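Local coordinates for uncharacterized protein (Parabacteroides merdae ATCC 43184, PDB 4OPW), which is of unknown function but, as a putative adhesin with an auto-transporter-like head domain, probably takes part in cell adhesion, at residues Ile155-Ile161 with Thr176-Met182; Ile195-Ala201 with Val214-Arg220. All coordinates share one frame; numbering follows the deposited sequence.

Contact 1: residues Ile155-Ile161 with Thr176-Met182. With EDO (1,2-ethanediol), chain F.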
# COMPACT_ATOMS: atom_id res chain seq x y z
N ILE A 155 -1.76 -0.75 10.87
CA ILE A 155 -1.89 0.71 10.78
C ILE A 155 -1.25 1.31 12.02
O ILE A 155 -1.53 0.84 13.12
CB ILE A 155 -3.36 1.19 10.62
CG1 ILE A 155 -4.02 0.56 9.36
CG2 ILE A 155 -3.41 2.76 10.57
CD1 ILE A 155 -5.47 0.91 9.19
N ASN A 156 -0.41 2.37 11.86
CA ASN A 156 0.22 3.09 12.97
C ASN A 156 -0.02 4.58 12.84
O ASN A 156 0.17 5.13 11.76
CB ASN A 156 1.72 2.81 13.04
CG ASN A 156 2.01 1.55 13.76
OD1 ASN A 156 2.08 1.53 14.99
ND2 ASN A 156 2.16 0.47 13.02
N GLY A 157 -0.51 5.20 13.91
CA GLY A 157 -0.80 6.63 13.95
C GLY A 157 -2.17 6.96 13.39
O GLY A 157 -3.05 7.42 14.12
N SER A 158 -2.36 6.71 12.09
CA SER A 158 -3.61 6.97 11.38
C SER A 158 -3.52 6.43 9.98
O SER A 158 -2.42 6.24 9.47
CB SER A 158 -3.90 8.48 11.33
OG SER A 158 -2.82 9.14 10.67
N GLY A 159 -4.66 6.29 9.35
CA GLY A 159 -4.75 5.81 7.98
C GLY A 159 -5.76 4.70 7.83
O GLY A 159 -6.39 4.29 8.82
N THR A 160 -5.98 4.24 6.58
CA THR A 160 -6.99 3.21 6.34
C THR A 160 -6.48 2.12 5.40
O THR A 160 -5.65 2.38 4.51
CB THR A 160 -8.32 3.79 5.79
OG1 THR A 160 -8.17 4.14 4.42
CG2 THR A 160 -8.87 4.97 6.59
N ILE A 161 -7.00 0.90 5.59
CA ILE A 161 -6.72 -0.25 4.72
C ILE A 161 -8.08 -0.86 4.38
O ILE A 161 -8.79 -1.31 5.27
CB ILE A 161 -5.73 -1.28 5.31
CG1 ILE A 161 -4.33 -0.62 5.57
CG2 ILE A 161 -5.59 -2.48 4.34
CD1 ILE A 161 -3.28 -1.47 6.34
N THR A 176 -2.68 0.80 15.82
CA THR A 176 -2.02 1.43 16.97
C THR A 176 -2.22 2.94 16.84
O THR A 176 -1.99 3.48 15.76
CB THR A 176 -0.53 1.02 17.04
OG1 THR A 176 -0.44 -0.41 17.06
CG2 THR A 176 0.16 1.58 18.28
N THR A 177 -2.70 3.59 17.93
CA THR A 177 -3.05 5.02 18.08
C THR A 177 -4.42 5.27 17.44
O THR A 177 -5.34 5.70 18.12
CB THR A 177 -1.97 6.00 17.55
OG1 THR A 177 -0.70 5.69 18.13
CG2 THR A 177 -2.33 7.48 17.80
N ASP A 178 -4.54 5.05 16.12
CA ASP A 178 -5.80 5.24 15.38
C ASP A 178 -5.68 4.67 13.99
O ASP A 178 -4.59 4.39 13.54
CB ASP A 178 -6.17 6.74 15.28
CG ASP A 178 -7.65 7.02 15.03
OD1 ASP A 178 -8.44 6.05 14.98
OD2 ASP A 178 -8.01 8.21 14.95
N GLY A 179 -6.81 4.48 13.32
CA GLY A 179 -6.85 3.92 11.98
C GLY A 179 -8.08 3.07 11.74
O GLY A 179 -8.81 2.74 12.69
N GLU A 180 -8.33 2.74 10.47
CA GLU A 180 -9.49 1.93 10.09
C GLU A 180 -9.11 0.79 9.18
O GLU A 180 -8.52 1.03 8.13
CB GLU A 180 -10.59 2.75 9.37
CG GLU A 180 -11.10 3.98 10.09
CD GLU A 180 -11.88 4.89 9.15
OE1 GLU A 180 -12.81 4.40 8.48
OE2 GLU A 180 -11.52 6.09 9.07
N ILE A 181 -9.49 -0.42 9.55
CA ILE A 181 -9.33 -1.58 8.68
C ILE A 181 -10.74 -1.96 8.22
O ILE A 181 -11.60 -2.19 9.07
CB ILE A 181 -8.56 -2.78 9.34
CG1 ILE A 181 -7.07 -2.41 9.59
CG2 ILE A 181 -8.69 -4.06 8.47
CD1 ILE A 181 -6.28 -3.39 10.49
N MSE A 182 -10.98 -1.99 6.90
CA MSE A 182 -12.26 -2.39 6.31
C MSE A 182 -12.02 -3.71 5.58
O MSE A 182 -11.56 -3.70 4.42
CB MSE A 182 -12.80 -1.30 5.39
CG MSE A 182 -13.33 -0.08 6.12
SE MSE A 182 -13.27 1.50 4.99
CE MSE A 182 -11.38 1.86 5.09
C1 EDO F . -11.55 5.90 14.07
O1 EDO F . -12.36 4.82 13.64
C2 EDO F . -10.70 6.42 12.88
O2 EDO F . -11.50 7.20 12.00
O HOH W 1 -0.44 -1.46 14.57
O HOH W 2 1.21 4.40 16.56
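Ile155 reaches from one coil of a parallel beta-solenoid into the turn of the next, where Asp178, Gly179 and Glu180 receive it. Two branches leave its CB. CG2, the short one, ends 3.6 Å from Asp178 O and 3.9 Å from Gly179 CA, a residue with no side chain to obstruct it. The longer branch sets out beside the backbone N (CG1 at chi1 -58°) and extends fully, which carries CD1 to within 3.2 Å of Glu180 O and 3.7 Å of Ile181 CG1.

Backbone bonds flank this isoleucine. Thr176 N donates to Ile155 O and Gly157 N to Thr176 O ahead of the turn; beyond it, Glu180 N donates to Gly159 O and Ile161 N to Glu180 O, then Met182 N meets Ile161 O at 2.8 Å, almost straight at 175°. On the face carrying Asn156 and Thr176 these two side chains run alongside each other, Asn156 OD1 lying 3.4 Å from Thr176 CB. Thr160 and Glu180 pair likewise, Thr160 CG2 lying 3.8 Å from Glu180 OE2, which accepts from O2 of an ethanediol probably left by the crystallisation liquor.

The axes of the short segments 159-161 and 180-182 come within 4.8 Å, at 16°. Coil-on-coil stacking continues backward: Asn156 bonds through its backbone to Val135, Thr160 to Ala139 and Met141, while Ile181 packs on Tyr173 and Ile175 of strand 170-177.

Contact 2: residues Ile195-Ala201 with Val214-Arg220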
# COMPACT_ATOMS: atom_id res chain seq x y z
N ILE A 195 -6.09 -3.80 18.78
CA ILE A 195 -6.24 -2.34 18.71
C ILE A 195 -5.68 -1.76 20.01
O ILE A 195 -6.13 -2.13 21.09
CB ILE A 195 -7.68 -1.81 18.42
CG1 ILE A 195 -8.24 -2.38 17.08
CG2 ILE A 195 -7.67 -0.25 18.39
CD1 ILE A 195 -9.68 -1.98 16.75
N THR A 196 -4.71 -0.82 19.89
CA THR A 196 -4.12 -0.12 21.05
C THR A 196 -4.36 1.37 20.78
O THR A 196 -3.74 1.94 19.88
CB THR A 196 -2.61 -0.47 21.21
OG1 THR A 196 -2.43 -1.89 21.16
CG2 THR A 196 -2.00 0.10 22.51
N GLY A 197 -5.29 1.96 21.52
CA GLY A 197 -5.71 3.35 21.37
C GLY A 197 -7.06 3.37 20.70
O GLY A 197 -7.93 2.54 21.00
N LYS A 198 -7.24 4.28 19.74
CA LYS A 198 -8.50 4.39 18.99
C LYS A 198 -8.43 3.55 17.73
O LYS A 198 -7.36 3.05 17.34
CB LYS A 198 -8.78 5.87 18.61
CG LYS A 198 -8.99 6.84 19.77
CD LYS A 198 -8.53 8.26 19.42
CE LYS A 198 -9.44 9.03 18.49
NZ LYS A 198 -8.98 10.43 18.29
N GLY A 199 -9.56 3.41 17.07
CA GLY A 199 -9.58 2.72 15.80
C GLY A 199 -10.79 1.85 15.57
O GLY A 199 -11.63 1.66 16.45
N SER A 200 -10.87 1.33 14.37
CA SER A 200 -12.00 0.52 13.94
C SER A 200 -11.52 -0.58 13.01
O SER A 200 -10.87 -0.30 11.99
CB SER A 200 -13.04 1.40 13.25
OG SER A 200 -14.02 0.65 12.55
N ALA A 201 -11.82 -1.83 13.38
CA ALA A 201 -11.48 -2.96 12.51
C ALA A 201 -12.75 -3.72 12.16
O ALA A 201 -13.50 -4.09 13.06
CB ALA A 201 -10.46 -3.88 13.16
N VAL A 214 -6.93 -2.36 23.92
CA VAL A 214 -6.50 -1.52 25.04
C VAL A 214 -6.85 -0.10 24.59
O VAL A 214 -6.17 0.44 23.71
CB VAL A 214 -5.02 -1.66 25.49
CG1 VAL A 214 -4.72 -0.73 26.67
CG2 VAL A 214 -4.68 -3.11 25.83
N GLY A 215 -7.97 0.43 25.09
CA GLY A 215 -8.45 1.76 24.70
C GLY A 215 -9.88 1.77 24.22
O GLY A 215 -10.66 0.87 24.56
N LYS A 216 -10.23 2.75 23.36
CA LYS A 216 -11.59 2.99 22.83
C LYS A 216 -11.86 2.33 21.46
O LYS A 216 -12.99 2.40 20.96
CB LYS A 216 -11.82 4.51 22.68
CG LYS A 216 -12.06 5.22 24.00
CD LYS A 216 -11.95 6.74 23.83
CE LYS A 216 -11.13 7.40 24.91
NZ LYS A 216 -11.79 7.35 26.25
N GLY A 217 -10.85 1.73 20.86
CA GLY A 217 -10.98 1.06 19.57
C GLY A 217 -12.00 -0.05 19.55
O GLY A 217 -12.22 -0.73 20.56
N ASN A 218 -12.66 -0.24 18.40
CA ASN A 218 -13.71 -1.26 18.27
C ASN A 218 -13.39 -2.28 17.20
O ASN A 218 -12.90 -1.93 16.12
CB ASN A 218 -15.05 -0.61 17.95
CG ASN A 218 -15.57 0.21 19.09
OD1 ASN A 218 -15.86 -0.30 20.17
ND2 ASN A 218 -15.62 1.52 18.89
N ILE A 219 -13.71 -3.54 17.50
CA ILE A 219 -13.58 -4.64 16.57
C ILE A 219 -14.99 -5.11 16.22
O ILE A 219 -15.78 -5.43 17.12
CB ILE A 219 -12.70 -5.79 17.13
CG1 ILE A 219 -11.25 -5.32 17.36
CG2 ILE A 219 -12.78 -7.04 16.20
CD1 ILE A 219 -10.37 -6.32 18.14
N ARG A 220 -15.32 -5.11 14.93
CA ARG A 220 -16.63 -5.59 14.48
C ARG A 220 -16.38 -6.75 13.54
O ARG A 220 -15.56 -6.63 12.64
CB ARG A 220 -17.46 -4.46 13.85
CG ARG A 220 -17.88 -3.35 14.83
CD ARG A 220 -18.81 -3.85 15.93
NE ARG A 220 -19.14 -2.79 16.90
CZ ARG A 220 -18.49 -2.57 18.04
NH1 ARG A 220 -17.44 -3.30 18.36
NH2 ARG A 220 -18.89 -1.61 18.86
O HOH W 3 -14.38 2.77 16.44
O HOH W 4 -12.13 4.49 18.37
O HOH W 5 -15.48 -1.29 13.86
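Ile195 and Ile219 form the main apolar part of this contact between two successive coils. Ile195 CD1 comes 3.7 Å from Ile219 CG1, the two side chains sliding past each other in opposite directions, and the same methyl lies 3.3 Å from Asn218 O. Ile195 CG2, anti to the backbone N on a CB that points toward 214-220, rests on the turn, 3.8 Å from Gly217 CA. Ala201 CB lies 4.5 Å from Ile219 CG1, and Cys193, Ala211 and Ile213 also pack on Ile219.

Backbone hydrogen bonds supply the parallel ladder. Val214 N donates to Ile195 O and Gly197 N to Val214 O before the turn; after it, Ala201 N binds Asn218 O, and Arg220 N meets Ala201 O at 2.8 Å with an N-H...O angle of 176°. Within the turn, Gly217 N reaches Gly197 O at 3.0 Å, bent at hydrogen to 139° although in the carbonyl plane, whereas Asn218 N to Gly199 O is straight at hydrogen but comes in 33° off that carbonyl's plane.

Outside, a water donates to Gly199 O at 3.0 Å and accepts from Asn218 ND2, while Asn218 OD1 accepts from Thr236 N one coil further on. Arg220 bends back until NH1 lies 3.0 Å from Ile219 O, above that carbonyl's plane, with the oxygen in the plane of the guanidinium and Thr236 O as a further acceptor.

Chemically, then, isoleucine and alanine line the interior, the regular main-chain bonds are consistent with ordinary beta-strand spacing, and water bridges Asn218 to Gly199 outside, while Arg220 ties its own strand to the following coil.

Following the chain, contact 1 closes first: 155-161 is met again by 176-182 after 14 intervening residues, ten of them in strands. Contact 2 opens later and closes after 12, joining 195-201 to 214-220. The two loops run in series and neither nest nor cross. Yet they touch, since 176-182 and 195-201 are neighbours in the stack; Thr177 N lies 2.8 Å from Thr196 O and Ile181 N 2.8 Å from Ser200 O, both probable hydrogen bonds. The four segments consequently form consecutive coil corners, each joining one long face of the solenoid to the next, with the contact centres about 10 Å apart.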